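Local coordinates for ubiquitin-conjugating enzyme-like protein (PDB 6ZM3) that probably acts as a catalytically inactive ubiquitin E2 variant that partners an active ubiquitin-conjugating enzyme in assembling ubiquitin chains, at residues T55-R60 with S83-P88; K100-K105 with R121-Q126; Y67-E70 with K74-P77. All blocks are in the same frame, centred on the assembly; numbering follows the deposited sequence. Where two conformers were deposited one is given.

Contact 1 (T55-R60 with S83-P88)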
loop_
_atom_site.group_PDB
_atom_site.type_symbol
_atom_site.label_atom_id
_atom_site.label_comp_id
_atom_site.label_asym_id
_atom_site.label_seq_id
_atom_site.Cartn_x
_atom_site.Cartn_y
_atom_site.Cartn_z
ATOM N N THR B 55 2.536 10.318 18.584
ATOM C CA THR B 55 3.681 10.759 17.812
ATOM C C THR B 55 3.091 11.304 16.510
ATOM O O THR B 55 1.902 11.094 16.262
ATOM C CB THR B 55 4.675 9.612 17.562
ATOM O OG1 THR B 55 4.128 8.705 16.599
ATOM C CG2 THR B 55 5.092 8.837 18.800
ATOM N N THR B 56 3.904 11.994 15.708
ATOM C CA THR B 56 3.463 12.483 14.405
ATOM C C THR B 56 3.566 11.369 13.361
ATOM O O THR B 56 3.172 11.548 12.214
ATOM C CB THR B 56 4.370 13.615 13.917
ATOM O OG1 THR B 56 5.699 13.162 14.169
ATOM C CG2 THR B 56 4.091 14.922 14.629
ATOM N N PHE B 57 4.078 10.208 13.772
ATOM C CA PHE B 57 4.076 9.019 12.932
ATOM C C PHE B 57 2.839 8.139 13.158
ATOM O O PHE B 57 2.677 7.171 12.422
ATOM C CB PHE B 57 5.324 8.172 13.203
ATOM C CG PHE B 57 6.664 8.840 12.997
ATOM C CD1 PHE B 57 7.260 9.558 14.030
ATOM C CD2 PHE B 57 7.357 8.713 11.798
ATOM C CE1 PHE B 57 8.486 10.185 13.851
ATOM C CE2 PHE B 57 8.608 9.294 11.634
ATOM C CZ PHE B 57 9.172 10.034 12.661
ATOM N N GLU B 58 1.977 8.451 14.143
ATOM C CA GLU B 58 1.069 7.470 14.732
ATOM C C GLU B 58 0.169 6.820 13.681
ATOM O O GLU B 58 -0.431 7.512 12.862
ATOM C CB GLU B 58 0.219 8.021 15.886
ATOM C CG GLU B 58 -0.765 9.108 15.494
ATOM C CD GLU B 58 -1.543 9.722 16.663
ATOM O OE1 GLU B 58 -2.468 10.485 16.404
ATOM O OE2 GLU B 58 -1.227 9.422 17.834
ATOM N N TYR B 59 0.103 5.482 13.754
ATOM C CA TYR B 59 -0.803 4.610 13.011
ATOM C C TYR B 59 -0.522 4.617 11.506
ATOM O O TYR B 59 -1.227 3.938 10.758
ATOM C CB TYR B 59 -2.284 4.820 13.360
ATOM C CG TYR B 59 -2.603 5.048 14.818
ATOM C CD1 TYR B 59 -2.231 4.127 15.789
ATOM C CD2 TYR B 59 -3.272 6.192 15.233
ATOM C CE1 TYR B 59 -2.528 4.340 17.128
ATOM C CE2 TYR B 59 -3.555 6.432 16.568
ATOM C CZ TYR B 59 -3.178 5.499 17.519
ATOM O OH TYR B 59 -3.447 5.730 18.837
ATOM N N ARG B 60 0.517 5.334 11.063
ATOM C CA ARG B 60 0.883 5.250 9.660
ATOM C C ARG B 60 1.387 3.835 9.376
ATOM O O ARG B 60 2.218 3.295 10.125
ATOM C CB ARG B 60 1.961 6.256 9.236
ATOM C CG ARG B 60 1.514 7.718 9.297
ATOM C CD ARG B 60 2.605 8.720 9.009
ATOM N NE ARG B 60 2.063 10.079 8.923
ATOM C CZ ARG B 60 2.509 10.988 8.066
ATOM N NH1 ARG B 60 3.521 10.702 7.273
ATOM N NH2 ARG B 60 1.958 12.185 8.009
ATOM N N SER B 83 8.000 4.197 2.367
ATOM C CA SER B 83 7.213 5.305 2.860
ATOM C C SER B 83 8.150 6.409 3.334
ATOM O O SER B 83 9.033 6.134 4.136
ATOM C CB SER B 83 6.342 4.860 4.017
ATOM O OG SER B 83 5.443 3.816 3.639
ATOM N N LYS B 84 7.882 7.651 2.914
ATOM C CA LYS B 84 8.648 8.827 3.316
ATOM C C LYS B 84 8.482 9.121 4.809
ATOM O O LYS B 84 7.370 9.140 5.338
ATOM C CB LYS B 84 8.230 10.053 2.495
ATOM C CG LYS B 84 9.324 11.108 2.389
ATOM C CD LYS B 84 9.005 12.221 1.421
ATOM C CE LYS B 84 10.239 12.968 0.978
ATOM N NZ LYS B 84 9.884 13.958 -0.062
ATOM N N VAL B 85 9.625 9.311 5.474
ATOM C CA VAL B 85 9.677 9.653 6.889
ATOM C C VAL B 85 10.652 10.809 7.071
ATOM O O VAL B 85 11.573 10.982 6.259
ATOM C CB VAL B 85 10.102 8.451 7.762
ATOM C CG1 VAL B 85 8.995 7.405 7.845
ATOM C CG2 VAL B 85 11.407 7.815 7.281
ATOM N N ASN B 86 10.410 11.564 8.151
ATOM C CA ASN B 86 11.370 12.503 8.726
ATOM C C ASN B 86 11.844 11.936 10.067
ATOM O O ASN B 86 11.151 12.025 11.093
ATOM C CB ASN B 86 10.753 13.895 8.898
ATOM C CG ASN B 86 11.685 14.907 9.543
ATOM O OD1 ASN B 86 12.914 14.757 9.489
ATOM N ND2 ASN B 86 11.100 15.940 10.151
ATOM N N LEU B 87 13.016 11.306 10.002
ATOM C CA LEU B 87 13.647 10.636 11.127
ATOM C C LEU B 87 15.153 10.787 10.956
ATOM O O LEU B 87 15.687 10.621 9.870
ATOM C CB LEU B 87 13.216 9.157 11.109
ATOM C CG LEU B 87 13.464 8.371 12.394
ATOM C CD1 LEU B 87 12.518 8.844 13.499
ATOM C CD2 LEU B 87 13.318 6.860 12.147
ATOM N N PRO B 88 15.902 11.134 12.026
ATOM C CA PRO B 88 17.330 11.446 11.903
ATOM C C PRO B 88 18.174 10.360 11.257
ATOM O O PRO B 88 18.977 10.667 10.387
ATOM C CB PRO B 88 17.783 11.729 13.346
ATOM C CG PRO B 88 16.519 12.133 14.047
ATOM C CD PRO B 88 15.403 11.324 13.395
HETATM O O HOH W 1 6.147 9.652 7.668
#
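The ring of F57 reaches across to the extended backbone of V85–L87 and meets it with its outer rim. Its CZ carbon lies 3.2 Å from N86 O, and the carbonyl oxygen sits at the ring edge near its plane, where the weakly positive C–H groups can meet it. On that same rim CE2 stands 4.2 Å from V85 CB. L87 adds a second, closer apolar partner: its CD1 methyl approaches F57 CZ obliquely, at 3.6 Å, and the two side chains cross at about a right angle. F57 is aimed there by its first torsion (chi1 -58°), which sets CG beside the backbone N and anti to the carbonyl carbon. A large flat residue suits the place, since it can span the 8.3 Å between F57 CA and V85 CA. M124 of helix 113-125 packs against both F57 and L87. These are two connections of the ubiquitin-conjugating (UBC) fold: 55-60 links strands 44-50 and 61-67, while 83-88 leaves the last strand of the sheet, 78-81. The first is made of two overlapping turns, type I from T55 to E58 and type II from F57 to R60, the latter closed by R60 N to F57 O at 3.1 Å. T55 OG1, itself hydrogen-bonded with P52 O, adds only a weak bond from F57 N to the turn. At the polar end, one water joins the segments, donating to K84 O at 2.7 Å and accepting a weak bond from R60 NH1 at 2.9 Å. Arginine is long enough to reach both the water and, through NH2, P135 O of the C-terminal tail. N86 turns its amide to that tail as well, ND2 donating to V133 O.

Contact 2 (K100-K105 with R121-Q126)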
loop_
_atom_site.group_PDB
_atom_site.type_symbol
_atom_site.label_atom_id
_atom_site.label_comp_id
_atom_site.label_asym_id
_atom_site.label_seq_id
_atom_site.Cartn_x
_atom_site.Cartn_y
_atom_site.Cartn_z
ATOM N N LYS B 100 24.260 6.414 12.044
ATOM C CA LYS B 100 23.311 7.158 12.866
ATOM C C LYS B 100 22.301 6.243 13.556
ATOM O O LYS B 100 21.701 6.658 14.548
ATOM C CB LYS B 100 22.559 8.209 12.047
ATOM C CG LYS B 100 23.413 9.383 11.578
ATOM C CD LYS B 100 22.774 10.190 10.466
ATOM C CE LYS B 100 23.539 11.465 10.183
ATOM N NZ LYS B 100 22.672 12.478 9.534
ATOM N N PHE B 101 22.027 5.053 12.996
ATOM C CA PHE B 101 21.074 4.174 13.676
ATOM C C PHE B 101 21.849 3.386 14.732
ATOM O O PHE B 101 22.741 2.636 14.360
ATOM C CB PHE B 101 20.383 3.234 12.675
ATOM C CG PHE B 101 19.269 2.367 13.229
ATOM C CD1 PHE B 101 18.433 2.818 14.239
ATOM C CD2 PHE B 101 19.079 1.080 12.753
ATOM C CE1 PHE B 101 17.423 2.019 14.755
ATOM C CE2 PHE B 101 18.076 0.275 13.283
ATOM C CZ PHE B 101 17.242 0.749 14.267
ATOM N N HIS B 102 21.501 3.559 16.015
ATOM C CA HIS B 102 22.272 2.973 17.112
ATOM C C HIS B 102 22.534 1.478 16.867
ATOM O O HIS B 102 23.659 1.014 17.003
ATOM C CB HIS B 102 21.659 3.297 18.487
ATOM C CG HIS B 102 20.472 2.464 18.842
ATOM N ND1 HIS B 102 19.218 2.684 18.292
ATOM C CD2 HIS B 102 20.337 1.409 19.676
ATOM C CE1 HIS B 102 18.365 1.819 18.792
ATOM N NE2 HIS B 102 19.031 1.022 19.644
ATOM N N VAL B 103 21.514 0.738 16.410
ATOM C CA VAL B 103 21.630 -0.693 16.194
ATOM C C VAL B 103 22.714 -1.020 15.182
ATOM O O VAL B 103 23.308 -2.091 15.200
ATOM C CB VAL B 103 20.285 -1.231 15.694
ATOM C CG1 VAL B 103 20.404 -2.694 15.279
ATOM C CG2 VAL B 103 19.220 -0.992 16.746
ATOM N N PHE B 104 22.929 -0.128 14.226
ATOM C CA PHE B 104 23.861 -0.414 13.152
ATOM C C PHE B 104 25.263 0.075 13.510
ATOM O O PHE B 104 26.245 -0.532 13.085
ATOM C CB PHE B 104 23.428 0.300 11.872
ATOM C CG PHE B 104 22.272 -0.352 11.153
ATOM C CD1 PHE B 104 21.867 -1.639 11.465
ATOM C CD2 PHE B 104 21.619 0.316 10.121
ATOM C CE1 PHE B 104 20.797 -2.230 10.802
ATOM C CE2 PHE B 104 20.557 -0.280 9.449
ATOM C CZ PHE B 104 20.139 -1.546 9.803
ATOM N N LYS B 105 25.329 1.215 14.205
ATOM C CA LYS B 105 26.593 1.819 14.612
ATOM C C LYS B 105 27.375 0.823 15.462
ATOM O O LYS B 105 28.565 0.616 15.232
ATOM C CB LYS B 105 26.316 3.073 15.450
ATOM C CG LYS B 105 27.531 3.947 15.763
ATOM C CD LYS B 105 27.232 4.974 16.847
ATOM C CE LYS B 105 27.983 6.283 16.734
ATOM N NZ LYS B 105 29.451 6.105 16.811
ATOM N N ARG B 121 11.022 1.645 15.134
ATOM C CA ARG B 121 9.765 2.110 15.687
ATOM C C ARG B 121 9.952 2.848 17.014
ATOM O O ARG B 121 9.297 3.855 17.253
ATOM C CB ARG B 121 8.761 0.957 15.821
ATOM C CG ARG B 121 7.343 1.448 16.055
ATOM C CD ARG B 121 6.404 0.269 16.144
ATOM N NE ARG B 121 5.106 0.577 16.695
ATOM C CZ ARG B 121 4.812 0.557 18.001
ATOM N NH1 ARG B 121 5.747 0.338 18.919
ATOM N NH2 ARG B 121 3.580 0.805 18.389
ATOM N N LYS B 122 10.870 2.377 17.858
ATOM C CA LYS B 122 11.170 3.095 19.090
ATOM C C LYS B 122 11.775 4.462 18.752
ATOM O O LYS B 122 11.432 5.436 19.404
ATOM C CB LYS B 122 12.160 2.302 19.949
ATOM C CG LYS B 122 11.681 0.962 20.499
ATOM C CD LYS B 122 12.479 0.525 21.719
ATOM N N GLU B 123 12.625 4.541 17.709
ATOM C CA GLU B 123 13.253 5.792 17.285
ATOM C C GLU B 123 12.201 6.867 17.046
ATOM O O GLU B 123 12.486 8.046 17.222
ATOM C CB GLU B 123 14.052 5.664 15.982
ATOM C CG GLU B 123 15.436 5.069 16.123
ATOM C CD GLU B 123 16.513 5.968 16.714
ATOM O OE1 GLU B 123 16.199 7.124 17.097
ATOM O OE2 GLU B 123 17.668 5.514 16.800
ATOM N N MET B 124 11.001 6.446 16.612
ATOM C CA MET B 124 9.911 7.349 16.303
ATOM C C MET B 124 9.253 7.852 17.586
ATOM O O MET B 124 8.620 8.903 17.581
ATOM C CB MET B 124 8.863 6.632 15.440
ATOM C CG MET B 124 9.387 6.238 14.091
ATOM S SD MET B 124 8.214 5.174 13.163
ATOM C CE MET B 124 9.253 4.772 11.766
ATOM N N ALA B 125 9.365 7.074 18.670
ATOM C CA ALA B 125 8.636 7.346 19.900
ATOM C C ALA B 125 9.492 8.185 20.856
ATOM O O ALA B 125 8.973 8.640 21.857
ATOM C CB ALA B 125 8.267 6.044 20.580
ATOM N N GLN B 126 10.804 8.263 20.597
ATOM C CA GLN B 126 11.749 9.009 21.425
ATOM C C GLN B 126 11.200 10.412 21.679
ATOM O O GLN B 126 10.530 10.998 20.814
ATOM C CB GLN B 126 13.109 9.164 20.728
ATOM C CG GLN B 126 13.899 7.872 20.576
ATOM C CD GLN B 126 14.355 7.352 21.913
ATOM O OE1 GLN B 126 13.655 6.581 22.564
ATOM N NE2 GLN B 126 15.520 7.804 22.350
#
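A bend at chi2 (-75°) folds the E123 side chain back so that its CG and carboxylate meet F101 and H102, while F101 has its CG anti to the backbone N (chi1 -174°) and swings its ring out to the glutamate. The carboxylate oxygen OE2 arrives at the ring edge of F101, near its plane, 3.8 Å from CD1. CG of E123 lies beside the rim of the same ring, next to CD1 and 3.9 Å from F101 CE1. The carboxylate is turned 51° from the plane of the phenyl ring. H102, whose CG lies between the backbone N and the carbonyl carbon, runs past E123 in the opposite direction; its ND1 is 3.6 Å from E123 OE2, near neighbours without a hydrogen bond. The imidazole bonds instead, weakly, through NE2 to E119 OE1, one turn back along the same helix as E123. A glutamate fits this half-buried place because its methylene can border the phenyl rim while its acid reaches the imidazole edge.

F101 precedes helix 102-105 at the N-cap position, and its carbonyl oxygen accepts from both F104 N (2.8 Å) and K105 N (3.0 Å). This short helix probably corresponds to the one that follows the catalytic cysteine in active E2 enzymes. It lies beside helix 113-125, with F101 also packed on L120 and F104 on C116, and both helices meet the sheet: F104 reaches I79 of strand 78-81, and M124 touches I49 of strand 44-50 and F81.

Contact 3 (Y67-E70 with K74-P77)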
loop_
_atom_site.group_PDB
_atom_site.type_symbol
_atom_site.label_atom_id
_atom_site.label_comp_id
_atom_site.label_asym_id
_atom_site.label_seq_id
_atom_site.Cartn_x
_atom_site.Cartn_y
_atom_site.Cartn_z
ATOM N N TYR B 67 17.409 -5.718 2.459
ATOM C CA TYR B 67 18.328 -6.514 1.678
ATOM C C TYR B 67 19.342 -7.157 2.620
ATOM O O TYR B 67 20.028 -6.437 3.327
ATOM C CB TYR B 67 19.079 -5.603 0.713
ATOM C CG TYR B 67 20.090 -6.270 -0.183
ATOM C CD1 TYR B 67 19.828 -7.488 -0.788
ATOM C CD2 TYR B 67 21.306 -5.659 -0.458
ATOM C CE1 TYR B 67 20.732 -8.095 -1.632
ATOM C CE2 TYR B 67 22.229 -6.258 -1.304
ATOM C CZ TYR B 67 21.946 -7.480 -1.887
ATOM O OH TYR B 67 22.831 -8.092 -2.719
ATOM N N CYS B 68 19.385 -8.496 2.648
ATOM C CA CYS B 68 20.439 -9.231 3.344
ATOM C C CYS B 68 21.455 -9.756 2.326
ATOM O O CYS B 68 21.198 -10.711 1.595
ATOM C CB CYS B 68 19.859 -10.352 4.214
ATOM S SG CYS B 68 18.573 -9.840 5.373
ATOM N N ASP B 69 22.623 -9.099 2.244
ATOM C CA ASP B 69 23.605 -9.442 1.225
ATOM C C ASP B 69 24.441 -10.649 1.662
ATOM O O ASP B 69 24.143 -11.283 2.671
ATOM C CB ASP B 69 24.442 -8.222 0.825
ATOM C CG ASP B 69 25.419 -7.745 1.887
ATOM O OD1 ASP B 69 25.158 -7.974 3.124
ATOM O OD2 ASP B 69 26.427 -7.117 1.474
ATOM N N GLU B 70 25.476 -10.959 0.873
ATOM C CA GLU B 70 26.406 -12.061 1.119
ATOM C C GLU B 70 26.841 -12.154 2.580
ATOM O O GLU B 70 27.083 -13.260 3.066
ATOM C CB GLU B 70 27.773 -11.851 0.465
ATOM C CG GLU B 70 27.808 -11.987 -1.034
ATOM C CD GLU B 70 28.048 -10.640 -1.695
ATOM O OE1 GLU B 70 29.025 -9.954 -1.323
ATOM O OE2 GLU B 70 27.269 -10.284 -2.577
ATOM N N LYS B 74 26.823 -10.829 9.465
ATOM C CA LYS B 74 28.146 -10.403 9.921
ATOM C C LYS B 74 28.214 -8.878 9.872
ATOM O O LYS B 74 28.717 -8.244 10.804
ATOM C CB LYS B 74 29.286 -11.077 9.157
ATOM C CG LYS B 74 29.621 -12.483 9.652
ATOM C CD LYS B 74 31.004 -12.975 9.252
ATOM C CE LYS B 74 31.026 -13.828 7.999
ATOM N NZ LYS B 74 30.753 -13.036 6.775
ATOM N N VAL B 75 27.614 -8.324 8.813
ATOM C CA VAL B 75 27.368 -6.891 8.694
ATOM C C VAL B 75 25.854 -6.659 8.699
ATOM O O VAL B 75 25.083 -7.586 8.455
ATOM C CB VAL B 75 28.035 -6.321 7.429
ATOM C CG1 VAL B 75 29.533 -6.569 7.416
ATOM C CG2 VAL B 75 27.396 -6.860 6.160
ATOM N N PRO B 76 25.346 -5.437 8.996
ATOM C CA PRO B 76 23.905 -5.250 9.168
ATOM C C PRO B 76 23.132 -5.438 7.858
ATOM O O PRO B 76 23.713 -5.394 6.773
ATOM C CB PRO B 76 23.793 -3.801 9.696
ATOM C CG PRO B 76 25.203 -3.455 10.166
ATOM C CD PRO B 76 26.101 -4.188 9.192
ATOM N N PRO B 77 21.793 -5.649 7.913
ATOM C CA PRO B 77 20.980 -5.639 6.704
ATOM C C PRO B 77 20.897 -4.201 6.188
ATOM O O PRO B 77 21.025 -3.245 6.961
ATOM C CB PRO B 77 19.585 -6.041 7.201
ATOM C CG PRO B 77 19.547 -5.716 8.682
ATOM C CD PRO B 77 20.988 -5.784 9.132
#
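P77 packs against the backbone of Y67 and the thiol of C68, and here the two segments draw closest, with the CA atoms of C68 and P77 4.9 Å apart. The carbonyl oxygen Y67 O lies 3.6 Å from P77 CA and 3.9 Å from P77 CB. C68 SG adds a lighter apolar touch to P77 CB at 4.3 Å. Both residue types suit a buried spot: cysteine is small and only mildly polar, and proline has no backbone N-H that would need a partner. C68 meets M113 and P77 meets C116, both of helix 113-125, while F104 of helix 102-105 and W107 of a loop also pack on P77.

Away from this end the two segments diverge, the contact thins to a single touch, and the surroundings are more open, with E70 and K74 exposed; K74 turns to E6. V75 directs its CB toward the other segment, and its CG2, which takes the position between the backbone N and the carbonyl carbon, comes 3.9 Å from D69 OD1. That approach is doubtful, because D69 was modelled in two conformers, and it is mere proximity of a methyl and a carboxylate. Y67, with CG anti to its backbone N (chi1 180°), sends its ring away from P77; the ring stacks with that of Y44, and D69 N stands over the centre of one face. R9, at the start of helix 9-22, holds the backbone of both C68 and D69, NH2 to C68 O and NE to D69 O.

The paired prolines P76-P77, which end the proline-rich motif characteristic of the UBC fold, lie in the connection from strand 61-67 to strand 78-81.

Overall arrangement
None of the three contacts is fully buried; each joins a covered apolar part to a more open border. Contact 2 stands in the middle and touches both others: helix 113-125 reaches contact 1, and helix 102-105 reaches contact 3. Contacts 1 and 3 lie on opposite sides of the chain's centre, their nearest atoms about 14 Å apart. Contact 1 joins two separate connections and contact 3 closes one connection upon itself, whereas contact 2 pairs two helices. The chemistry differs accordingly: an aromatic rim and a bridging water in contact 1, a carboxylate beside rings in contact 2, and proline against backbone in contact 3. Contact 1 alone has the other protein chain within reach.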